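Local coordinates for protein Sqt1 (Chaetomium thermophilum, PDB 4ZOY) that probably serves as a dedicated chaperone, built on a WD40 beta-propeller, that captures a nascent ribosomal protein while it is still being translated, at residues A[97-105]-A[114-122]; A[400-408]-A[440-451]. All blocks are in the same frame, centred on the assembly; numbering follows the deposited sequence.

Overall arrangement
Sqt1 folds as a WD40 beta-propeller of eight four-stranded antiparallel sheets; one of them pairs the N-terminal strand 9-11 with 478-482, closing the ring. Contact 1 joins the second and third strands of the blade 92-136, neighbours through a short hairpin. Contact 2 joins the third strand and the outermost fourth strand of the blade 376-445, adjacent to the closing blade. The two follow one another along the chain and do not touch: their centres lie 30 Å apart and their nearest atoms about 18 Å. Each centre is 18 Å from that of the chain. What they share is the strand pairing within a blade.

Contact 1: residues A[97-105]-A[114-122]; sequences FTLPRGDFL and MRVYAVSVP
Leu-105 and Tyr-117 form an antiparallel hydrogen-bonded pair: Leu-105 N gives to Tyr-117 O and Tyr-117 N to Leu-105 O, both at 2.8 Å. Next to it, Phe-104 and Ala-118 make a non-hydrogen-bonded pair, where Phe-104 CA approaches Tyr-117 O to 3.2 Å in a CA-H...O contact. The last bond, Val-119 N to Asp-103 O, is 2.9 Å long. Asp-103 itself has left sheet geometry (phi -64°, psi -26°), just before the strand begins at Phe-104, and the donor accordingly stands above the plane of its carbonyl.

The apolar contacts fall on two faces. On that of Leu-105 and Tyr-117, Val-119 CG2 packs 3.7 Å from Leu-105 CB and reaches the edge of the Phe-97 ring. With CG1 anti to the backbone N (chi1 -177°), CG2 is left on the side of Leu-105 and Phe-97. Leu-105 CD1 in turn covers one face of that ring, 3.8 Å above its centre. On the face of Phe-104 and Ala-118, Phe-104 CD1 meets Val-116 CG1 at 3.8 Å.

Polar side chains work beside the pairing. Thr-98 OG1 lies in the plane of the Phe-104 ring, at its edge, and accepts from Phe-104 N; Asn-155 bonds both this hydroxyl and Asp-103 OD2. Arg-115 NE donates to Tyr-117 OH at 3.0 Å, with the oxygen in the guanidinium plane, while NH1 makes a salt bridge to Glu-135.

These are the second and third strands of a WD40 blade, and Tyr-117 probably stands where the repeat usually carries its tryptophan. The chemistry implies a division of labour: the main chain sets the register, apolar groups meet on both faces, and the charged Asp-103 and Arg-115 have their strongest polar partners outside the two segments.

Contact 2: residues A[400-408]-A[440-451]; sequences MDGVVRRWD and GLVKEWKGHRSG
Trp-445 packs across its strand partner Val-404 and next to Arg-406, forming the dense side of the contact. Its CE3 lies 3.8 Å from Val-404 CG1, and its CH2 sits 4.0 Å above the centre of the Arg-406 guanidinium, whose plane is turned 67° from the ring. A bend at chi3 (-67°) places that group there, and its NE and NH2 bond to Thr-396 and Gly-466. On the other face, Leu-441 CD1 stands 3.9 Å from the centroid of the Trp-407 six-membered ring, 9° off the normal: a CH-pi contact. Val-442 and Lys-443 both oppose Arg-406, a classic beta bulge.

The strands are the third and fourth of a WD40 blade, the third ending in the Trp-Asp dipeptide that names the repeat. Trp-407 bonded to Ser-397 and Asp-401 bonded to His-371 are consistent with the family's Trp-Ser-His-Asp tetrad.

Gly-402 sits in a close, water-mediated junction: its CA lies 3.5 Å from Arg-449 O, one water bridges its O to Trp-445 O, and a second links it with Gly-447 N and His-448 O. Arg-405 leads toward the solvent side. NE and NH2 grip Glu-444 OE2 side-on, at 2.7 and 3.0 Å, while NH1 donates to Asp-401 OD2 on its syn lone pair, a second salt bridge, and Val-403 CG1 covers one guanidinium face. With an alanine here in place of Arg-405, both carboxylates would probably lose their shared counter-charge, and Glu-444 would be freer to turn. Beyond, NH2 gives a weak bond to a water that exposed Lys-446 NZ also reaches weakly.

Contact 1: residues A[97-105]-A[114-122]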
loop_
_atom_site.group_PDB
_atom_site.type_symbol
_atom_site.label_atom_id
_atom_site.label_comp_id
_atom_site.label_asym_id
_atom_site.label_seq_id
_atom_site.Cartn_x
_atom_site.Cartn_y
_atom_site.Cartn_z
ATOM N N PHE A 97 2.823 7.973 -7.669
ATOM C CA PHE A 97 2.995 9.400 -7.883
ATOM C C PHE A 97 3.694 9.938 -6.651
ATOM O O PHE A 97 3.379 9.527 -5.536
ATOM C CB PHE A 97 1.657 10.118 -8.085
ATOM C CG PHE A 97 1.014 9.850 -9.418
ATOM C CD1 PHE A 97 1.349 10.609 -10.528
ATOM C CD2 PHE A 97 0.059 8.856 -9.556
ATOM C CE1 PHE A 97 0.751 10.367 -11.761
ATOM C CE2 PHE A 97 -0.543 8.609 -10.792
ATOM C CZ PHE A 97 -0.195 9.368 -11.887
ATOM N N THR A 98 4.629 10.862 -6.821
ATOM C CA THR A 98 5.317 11.385 -5.650
ATOM C C THR A 98 4.461 12.361 -4.850
ATOM O O THR A 98 3.509 12.953 -5.359
ATOM C CB THR A 98 6.639 12.072 -6.033
ATOM O OG1 THR A 98 6.406 13.048 -7.062
ATOM C CG2 THR A 98 7.645 11.037 -6.517
ATOM N N LEU A 99 4.798 12.486 -3.570
ATOM C CA LEU A 99 4.231 13.498 -2.686
ATOM C C LEU A 99 5.165 14.705 -2.699
ATOM O O LEU A 99 6.370 14.544 -2.908
ATOM C CB LEU A 99 4.066 12.940 -1.271
ATOM C CG LEU A 99 3.045 11.810 -1.123
ATOM C CD1 LEU A 99 3.138 11.202 0.267
ATOM C CD2 LEU A 99 1.625 12.323 -1.398
ATOM N N PRO A 100 4.627 15.912 -2.478
ATOM C CA PRO A 100 3.235 16.216 -2.137
ATOM C C PRO A 100 2.280 16.440 -3.303
ATOM O O PRO A 100 1.073 16.441 -3.063
ATOM C CB PRO A 100 3.368 17.518 -1.337
ATOM C CG PRO A 100 4.522 18.196 -1.979
ATOM C CD PRO A 100 5.498 17.088 -2.290
ATOM N N ARG A 101 2.788 16.641 -4.511
ATOM C CA ARG A 101 1.947 17.171 -5.588
ATOM C C ARG A 101 2.029 16.379 -6.890
ATOM O O ARG A 101 1.566 16.843 -7.932
ATOM C CB ARG A 101 2.300 18.643 -5.858
ATOM C CG ARG A 101 2.058 19.574 -4.659
ATOM C CD ARG A 101 2.263 21.052 -5.018
ATOM N NE ARG A 101 1.017 21.723 -5.395
ATOM C CZ ARG A 101 0.649 21.972 -6.648
ATOM N NH1 ARG A 101 1.430 21.605 -7.656
ATOM N NH2 ARG A 101 -0.500 22.586 -6.895
ATOM N N GLY A 102 2.610 15.183 -6.843
ATOM C CA GLY A 102 2.630 14.321 -8.013
ATOM C C GLY A 102 3.515 14.821 -9.136
ATOM O O GLY A 102 3.188 14.658 -10.311
ATOM N N ASP A 103 4.651 15.417 -8.779
ATOM C CA ASP A 103 5.594 15.935 -9.770
ATOM C C ASP A 103 6.182 14.827 -10.631
ATOM O O ASP A 103 6.632 15.059 -11.755
ATOM C CB ASP A 103 6.739 16.696 -9.094
ATOM C CG ASP A 103 6.301 18.018 -8.512
ATOM O OD1 ASP A 103 5.422 18.669 -9.101
ATOM O OD2 ASP A 103 6.846 18.404 -7.462
ATOM N N PHE A 104 6.212 13.618 -10.086
ATOM C CA PHE A 104 6.764 12.489 -10.803
ATOM C C PHE A 104 5.848 11.291 -10.694
ATOM O O PHE A 104 5.130 11.131 -9.709
ATOM C CB PHE A 104 8.146 12.107 -10.271
ATOM C CG PHE A 104 9.150 13.213 -10.353
ATOM C CD1 PHE A 104 9.924 13.377 -11.488
ATOM C CD2 PHE A 104 9.322 14.082 -9.288
ATOM C CE1 PHE A 104 10.854 14.397 -11.565
ATOM C CE2 PHE A 104 10.253 15.106 -9.354
ATOM C CZ PHE A 104 11.021 15.263 -10.498
ATOM N N LEU A 105 5.880 10.474 -11.735
ATOM C CA LEU A 105 5.278 9.150 -11.739
ATOM C C LEU A 105 6.413 8.158 -11.860
ATOM O O LEU A 105 7.258 8.281 -12.749
ATOM C CB LEU A 105 4.294 8.992 -12.904
ATOM C CG LEU A 105 3.740 7.588 -13.153
ATOM C CD1 LEU A 105 2.931 7.095 -11.960
ATOM C CD2 LEU A 105 2.892 7.583 -14.422
ATOM N N MET A 114 13.571 0.940 -12.148
ATOM C CA MET A 114 12.772 2.041 -11.653
ATOM C C MET A 114 12.772 3.139 -12.709
ATOM O O MET A 114 13.804 3.751 -12.979
ATOM C CB MET A 114 13.318 2.566 -10.319
ATOM C CG MET A 114 12.484 3.684 -9.739
ATOM S SD MET A 114 13.107 4.401 -8.191
ATOM C CE MET A 114 14.555 5.295 -8.787
ATOM N N ARG A 115 11.621 3.373 -13.331
ATOM C CA ARG A 115 11.530 4.386 -14.378
ATOM C C ARG A 115 10.827 5.615 -13.853
ATOM O O ARG A 115 9.744 5.529 -13.267
ATOM C CB ARG A 115 10.816 3.831 -15.612
ATOM C CG ARG A 115 11.614 2.717 -16.262
ATOM C CD ARG A 115 10.928 2.120 -17.482
ATOM N NE ARG A 115 10.673 3.095 -18.536
ATOM C CZ ARG A 115 11.553 3.434 -19.472
ATOM N NH1 ARG A 115 12.764 2.894 -19.473
ATOM N NH2 ARG A 115 11.222 4.321 -20.402
ATOM N N VAL A 116 11.463 6.765 -14.062
ATOM C CA VAL A 116 10.983 8.032 -13.537
ATOM C C VAL A 116 10.456 8.948 -14.642
ATOM O O VAL A 116 11.173 9.267 -15.599
ATOM C CB VAL A 116 12.102 8.768 -12.765
ATOM C CG1 VAL A 116 11.620 10.125 -12.286
ATOM C CG2 VAL A 116 12.609 7.908 -11.605
ATOM N N TYR A 117 9.204 9.367 -14.495
ATOM C CA TYR A 117 8.540 10.248 -15.448
ATOM C C TYR A 117 8.150 11.557 -14.792
ATOM O O TYR A 117 7.554 11.560 -13.710
ATOM C CB TYR A 117 7.279 9.584 -16.022
ATOM C CG TYR A 117 7.526 8.294 -16.779
ATOM C CD1 TYR A 117 7.654 7.081 -16.110
ATOM C CD2 TYR A 117 7.611 8.287 -18.164
ATOM C CE1 TYR A 117 7.877 5.903 -16.792
ATOM C CE2 TYR A 117 7.837 7.114 -18.856
ATOM C CZ TYR A 117 7.969 5.927 -18.172
ATOM O OH TYR A 117 8.195 4.763 -18.866
ATOM N N ALA A 118 8.471 12.671 -15.440
ATOM C CA ALA A 118 7.988 13.961 -14.979
ATOM C C ALA A 118 6.526 14.122 -15.375
ATOM O O ALA A 118 6.131 13.746 -16.479
ATOM C CB ALA A 118 8.835 15.091 -15.557
ATOM N N VAL A 119 5.727 14.672 -14.468
ATOM C CA VAL A 119 4.299 14.830 -14.698
ATOM C C VAL A 119 3.911 16.300 -14.719
ATOM O O VAL A 119 4.321 17.065 -13.849
ATOM C CB VAL A 119 3.469 14.117 -13.611
ATOM C CG1 VAL A 119 1.977 14.223 -13.913
ATOM C CG2 VAL A 119 3.892 12.660 -13.483
ATOM N N SER A 120 3.122 16.689 -15.717
ATOM C CA SER A 120 2.562 18.034 -15.779
ATOM C C SER A 120 1.053 17.969 -15.950
ATOM O O SER A 120 0.554 17.270 -16.829
ATOM C CB SER A 120 3.186 18.835 -16.921
ATOM O OG SER A 120 4.501 19.242 -16.596
ATOM N N VAL A 121 0.332 18.701 -15.107
ATOM C CA VAL A 121 -1.128 18.673 -15.111
ATOM C C VAL A 121 -1.688 20.100 -15.182
ATOM O O VAL A 121 -1.998 20.706 -14.154
ATOM C CB VAL A 121 -1.671 17.938 -13.872
ATOM C CG1 VAL A 121 -3.192 17.869 -13.908
ATOM C CG2 VAL A 121 -1.091 16.535 -13.793
ATOM N N PRO A 122 -1.813 20.633 -16.414
ATOM C CA PRO A 122 -2.247 21.993 -16.753
ATOM C C PRO A 122 -3.714 22.188 -16.437
ATOM O O PRO A 122 -4.532 21.611 -17.119
ATOM C CB PRO A 122 -2.032 22.069 -18.262
ATOM C CG PRO A 122 -1.023 20.999 -18.560
ATOM C CD PRO A 122 -1.391 19.891 -17.612
#

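Contact 2: residues A[400-408]-A[440-451]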
loop_
_atom_site.group_PDB
_atom_site.type_symbol
_atom_site.label_atom_id
_atom_site.label_comp_id
_atom_site.label_asym_id
_atom_site.label_seq_id
_atom_site.Cartn_x
_atom_site.Cartn_y
_atom_site.Cartn_z
ATOM N N MET A 400 -9.300 -11.858 -3.121
ATOM C CA MET A 400 -9.197 -12.781 -4.235
ATOM C C MET A 400 -10.529 -13.450 -4.550
ATOM O O MET A 400 -10.599 -14.291 -5.446
ATOM C CB MET A 400 -8.122 -13.822 -3.952
ATOM C CG MET A 400 -6.720 -13.238 -3.954
ATOM S SD MET A 400 -6.267 -12.509 -5.546
ATOM C CE MET A 400 -6.075 -13.960 -6.568
ATOM N N ASP A 401 -11.585 -13.071 -3.840
ATOM C CA ASP A 401 -12.924 -13.496 -4.233
ATOM C C ASP A 401 -13.449 -12.619 -5.373
ATOM O O ASP A 401 -14.515 -12.875 -5.914
ATOM C CB ASP A 401 -13.887 -13.495 -3.024
ATOM C CG ASP A 401 -14.064 -12.127 -2.387
ATOM O OD1 ASP A 401 -13.287 -11.202 -2.693
ATOM O OD2 ASP A 401 -15.001 -12.012 -1.577
ATOM N N GLY A 402 -12.689 -11.589 -5.737
ATOM C CA GLY A 402 -13.070 -10.713 -6.828
ATOM C C GLY A 402 -13.982 -9.570 -6.425
ATOM O O GLY A 402 -14.525 -8.882 -7.289
ATOM N N VAL A 403 -14.127 -9.349 -5.120
ATOM C CA VAL A 403 -15.062 -8.345 -4.618
ATOM C C VAL A 403 -14.335 -7.253 -3.834
ATOM O O VAL A 403 -13.311 -7.510 -3.190
ATOM C CB VAL A 403 -16.143 -8.997 -3.732
ATOM C CG1 VAL A 403 -17.215 -7.995 -3.354
ATOM C CG2 VAL A 403 -16.779 -10.184 -4.476
ATOM N N VAL A 404 -14.840 -6.028 -3.946
ATOM C CA VAL A 404 -14.409 -4.915 -3.104
ATOM C C VAL A 404 -15.531 -4.636 -2.122
ATOM O O VAL A 404 -16.705 -4.621 -2.493
ATOM C CB VAL A 404 -14.099 -3.653 -3.928
ATOM C CG1 VAL A 404 -13.613 -2.520 -3.016
ATOM C CG2 VAL A 404 -13.076 -3.962 -4.998
ATOM N N ARG A 405 -15.186 -4.442 -0.854
ATOM C CA ARG A 405 -16.203 -4.196 0.158
ATOM C C ARG A 405 -15.864 -2.990 1.005
ATOM O O ARG A 405 -14.708 -2.589 1.096
ATOM C CB ARG A 405 -16.390 -5.431 1.046
ATOM C CG ARG A 405 -17.011 -6.611 0.309
ATOM C CD ARG A 405 -17.470 -7.744 1.211
ATOM N NE ARG A 405 -18.233 -8.697 0.403
ATOM C CZ ARG A 405 -17.696 -9.742 -0.214
ATOM N NH1 ARG A 405 -16.406 -10.013 -0.089
ATOM N NH2 ARG A 405 -18.461 -10.532 -0.966
ATOM N N ARG A 406 -16.884 -2.398 1.620
ATOM C CA ARG A 406 -16.609 -1.339 2.570
ATOM C C ARG A 406 -17.350 -1.640 3.853
ATOM O O ARG A 406 -18.500 -2.108 3.837
ATOM C CB ARG A 406 -16.989 0.017 2.033
ATOM C CG ARG A 406 -16.552 1.093 3.022
ATOM C CD ARG A 406 -16.635 2.416 2.421
ATOM N NE ARG A 406 -15.682 2.615 1.345
ATOM C CZ ARG A 406 -15.806 3.578 0.442
ATOM N NH1 ARG A 406 -16.876 4.376 0.473
ATOM N NH2 ARG A 406 -14.892 3.752 -0.483
ATOM N N TRP A 407 -16.663 -1.377 4.957
ATOM C CA TRP A 407 -17.087 -1.802 6.276
ATOM C C TRP A 407 -17.180 -0.621 7.213
ATOM O O TRP A 407 -16.337 0.283 7.176
ATOM C CB TRP A 407 -16.105 -2.816 6.860
ATOM C CG TRP A 407 -15.768 -3.934 5.939
ATOM C CD1 TRP A 407 -14.747 -3.975 5.039
ATOM C CD2 TRP A 407 -16.449 -5.183 5.842
ATOM N NE1 TRP A 407 -14.750 -5.180 4.383
ATOM C CE2 TRP A 407 -15.792 -5.936 4.850
ATOM C CE3 TRP A 407 -17.564 -5.732 6.483
ATOM C CZ2 TRP A 407 -16.201 -7.213 4.494
ATOM C CZ3 TRP A 407 -17.969 -7.000 6.132
ATOM C CH2 TRP A 407 -17.291 -7.728 5.147
ATOM N N ASP A 408 -18.214 -0.654 8.044
ATOM C CA ASP A 408 -18.396 0.259 9.165
ATOM C C ASP A 408 -17.861 -0.446 10.406
ATOM O O ASP A 408 -18.430 -1.440 10.855
ATOM C CB ASP A 408 -19.893 0.612 9.281
ATOM C CG ASP A 408 -20.270 1.307 10.580
ATOM O OD1 ASP A 408 -19.403 1.708 11.381
ATOM O OD2 ASP A 408 -21.498 1.456 10.775
ATOM N N GLY A 440 -21.546 -5.192 9.679
ATOM C CA GLY A 440 -21.009 -3.861 9.471
ATOM C C GLY A 440 -20.700 -3.640 7.998
ATOM O O GLY A 440 -20.042 -2.681 7.626
ATOM N N LEU A 441 -21.170 -4.542 7.144
ATOM C CA LEU A 441 -20.988 -4.351 5.710
ATOM C C LEU A 441 -21.848 -3.199 5.186
ATOM O O LEU A 441 -23.072 -3.206 5.349
ATOM C CB LEU A 441 -21.313 -5.639 4.951
ATOM C CG LEU A 441 -21.142 -5.578 3.431
ATOM C CD1 LEU A 441 -19.694 -5.280 3.038
ATOM C CD2 LEU A 441 -21.601 -6.891 2.811
ATOM N N VAL A 442 -21.207 -2.221 4.550
ATOM C CA VAL A 442 -21.880 -1.028 4.046
ATOM C C VAL A 442 -22.181 -1.148 2.562
ATOM O O VAL A 442 -23.282 -0.816 2.111
ATOM C CB VAL A 442 -21.027 0.246 4.265
ATOM C CG1 VAL A 442 -21.645 1.440 3.546
ATOM C CG2 VAL A 442 -20.847 0.534 5.748
ATOM N N LYS A 443 -21.196 -1.623 1.802
ATOM C CA LYS A 443 -21.364 -1.753 0.365
ATOM C C LYS A 443 -20.448 -2.841 -0.197
ATOM O O LYS A 443 -19.392 -3.129 0.364
ATOM C CB LYS A 443 -21.099 -0.403 -0.308
ATOM C CG LYS A 443 -21.223 -0.391 -1.826
ATOM C CD LYS A 443 -22.649 -0.250 -2.313
ATOM C CE LYS A 443 -22.678 0.000 -3.822
ATOM N NZ LYS A 443 -22.559 -1.251 -4.633
ATOM N N GLU A 444 -20.894 -3.475 -1.282
ATOM C CA GLU A 444 -20.129 -4.469 -2.027
ATOM C C GLU A 444 -20.087 -4.050 -3.480
ATOM O O GLU A 444 -21.111 -3.628 -4.021
ATOM C CB GLU A 444 -20.768 -5.854 -1.974
ATOM C CG GLU A 444 -20.881 -6.523 -0.654
ATOM C CD GLU A 444 -21.448 -7.919 -0.822
ATOM O OE1 GLU A 444 -22.515 -8.063 -1.467
ATOM O OE2 GLU A 444 -20.819 -8.867 -0.345
ATOM N N TRP A 445 -18.933 -4.200 -4.123
ATOM C CA TRP A 445 -18.802 -3.913 -5.539
ATOM C C TRP A 445 -18.280 -5.131 -6.263
ATOM O O TRP A 445 -17.160 -5.594 -5.992
ATOM C CB TRP A 445 -17.862 -2.739 -5.778
ATOM C CG TRP A 445 -18.344 -1.419 -5.253
ATOM C CD1 TRP A 445 -19.157 -0.533 -5.896
ATOM C CD2 TRP A 445 -17.979 -0.808 -4.008
ATOM N NE1 TRP A 445 -19.345 0.589 -5.116
ATOM C CE2 TRP A 445 -18.630 0.443 -3.956
ATOM C CE3 TRP A 445 -17.177 -1.199 -2.929
ATOM C CZ2 TRP A 445 -18.504 1.306 -2.872
ATOM C CZ3 TRP A 445 -17.055 -0.327 -1.836
ATOM C CH2 TRP A 445 -17.719 0.904 -1.826
ATOM N N LYS A 446 -19.077 -5.622 -7.212
ATOM C CA LYS A 446 -18.733 -6.830 -7.954
ATOM C C LYS A 446 -18.416 -6.489 -9.401
ATOM O O LYS A 446 -18.806 -5.435 -9.891
ATOM C CB LYS A 446 -19.882 -7.837 -7.868
ATOM C CG LYS A 446 -20.213 -8.254 -6.448
ATOM C CD LYS A 446 -21.378 -9.241 -6.410
ATOM C CE LYS A 446 -21.653 -9.708 -4.988
ATOM N NZ LYS A 446 -22.821 -10.629 -4.928
ATOM N N GLY A 447 -17.681 -7.369 -10.078
ATOM C CA GLY A 447 -17.346 -7.137 -11.469
ATOM C C GLY A 447 -16.107 -7.886 -11.899
ATOM O O GLY A 447 -15.987 -8.298 -13.059
ATOM N N HIS A 448 -15.155 -8.039 -10.987
ATOM C CA HIS A 448 -13.986 -8.856 -11.283
ATOM C C HIS A 448 -14.371 -10.319 -11.222
ATOM O O HIS A 448 -15.314 -10.691 -10.536
ATOM C CB HIS A 448 -12.838 -8.592 -10.298
ATOM C CG HIS A 448 -12.113 -7.305 -10.543
ATOM N ND1 HIS A 448 -11.123 -7.178 -11.489
ATOM C CD2 HIS A 448 -12.226 -6.096 -9.941
ATOM C CE1 HIS A 448 -10.669 -5.931 -11.482
ATOM N NE2 HIS A 448 -11.315 -5.263 -10.545
ATOM N N ARG A 449 -13.621 -11.152 -11.932
ATOM C CA ARG A 449 -13.725 -12.578 -11.711
ATOM C C ARG A 449 -13.129 -12.921 -10.353
ATOM O O ARG A 449 -12.234 -12.216 -9.853
ATOM C CB ARG A 449 -13.015 -13.359 -12.827
ATOM C CG ARG A 449 -13.826 -13.431 -14.126
ATOM C CD ARG A 449 -12.925 -13.198 -15.363
ATOM N NE ARG A 449 -11.912 -14.218 -15.476
ATOM C CZ ARG A 449 -10.813 -14.173 -16.228
ATOM N NH1 ARG A 449 -10.494 -13.136 -17.006
ATOM N NH2 ARG A 449 -10.019 -15.216 -16.186
ATOM N N SER A 450 -13.623 -13.997 -9.755
ATOM C CA SER A 450 -13.018 -14.560 -8.556
ATOM C C SER A 450 -11.705 -15.249 -8.903
ATOM O O SER A 450 -11.444 -15.540 -10.071
ATOM C CB SER A 450 -13.962 -15.564 -7.901
ATOM O OG SER A 450 -14.056 -16.734 -8.713
ATOM N N GLY A 451 -10.883 -15.528 -7.894
ATOM C CA GLY A 451 -9.662 -16.282 -8.116
ATOM C C GLY A 451 -9.924 -17.647 -8.738
ATOM O O GLY A 451 -9.163 -18.102 -9.592
HETATM O O HOH W 1 -15.101 -6.307 -8.103
HETATM O O HOH W 2 -16.961 -9.726 -8.521
HETATM O O HOH W 3 -21.025 -11.646 -2.150
#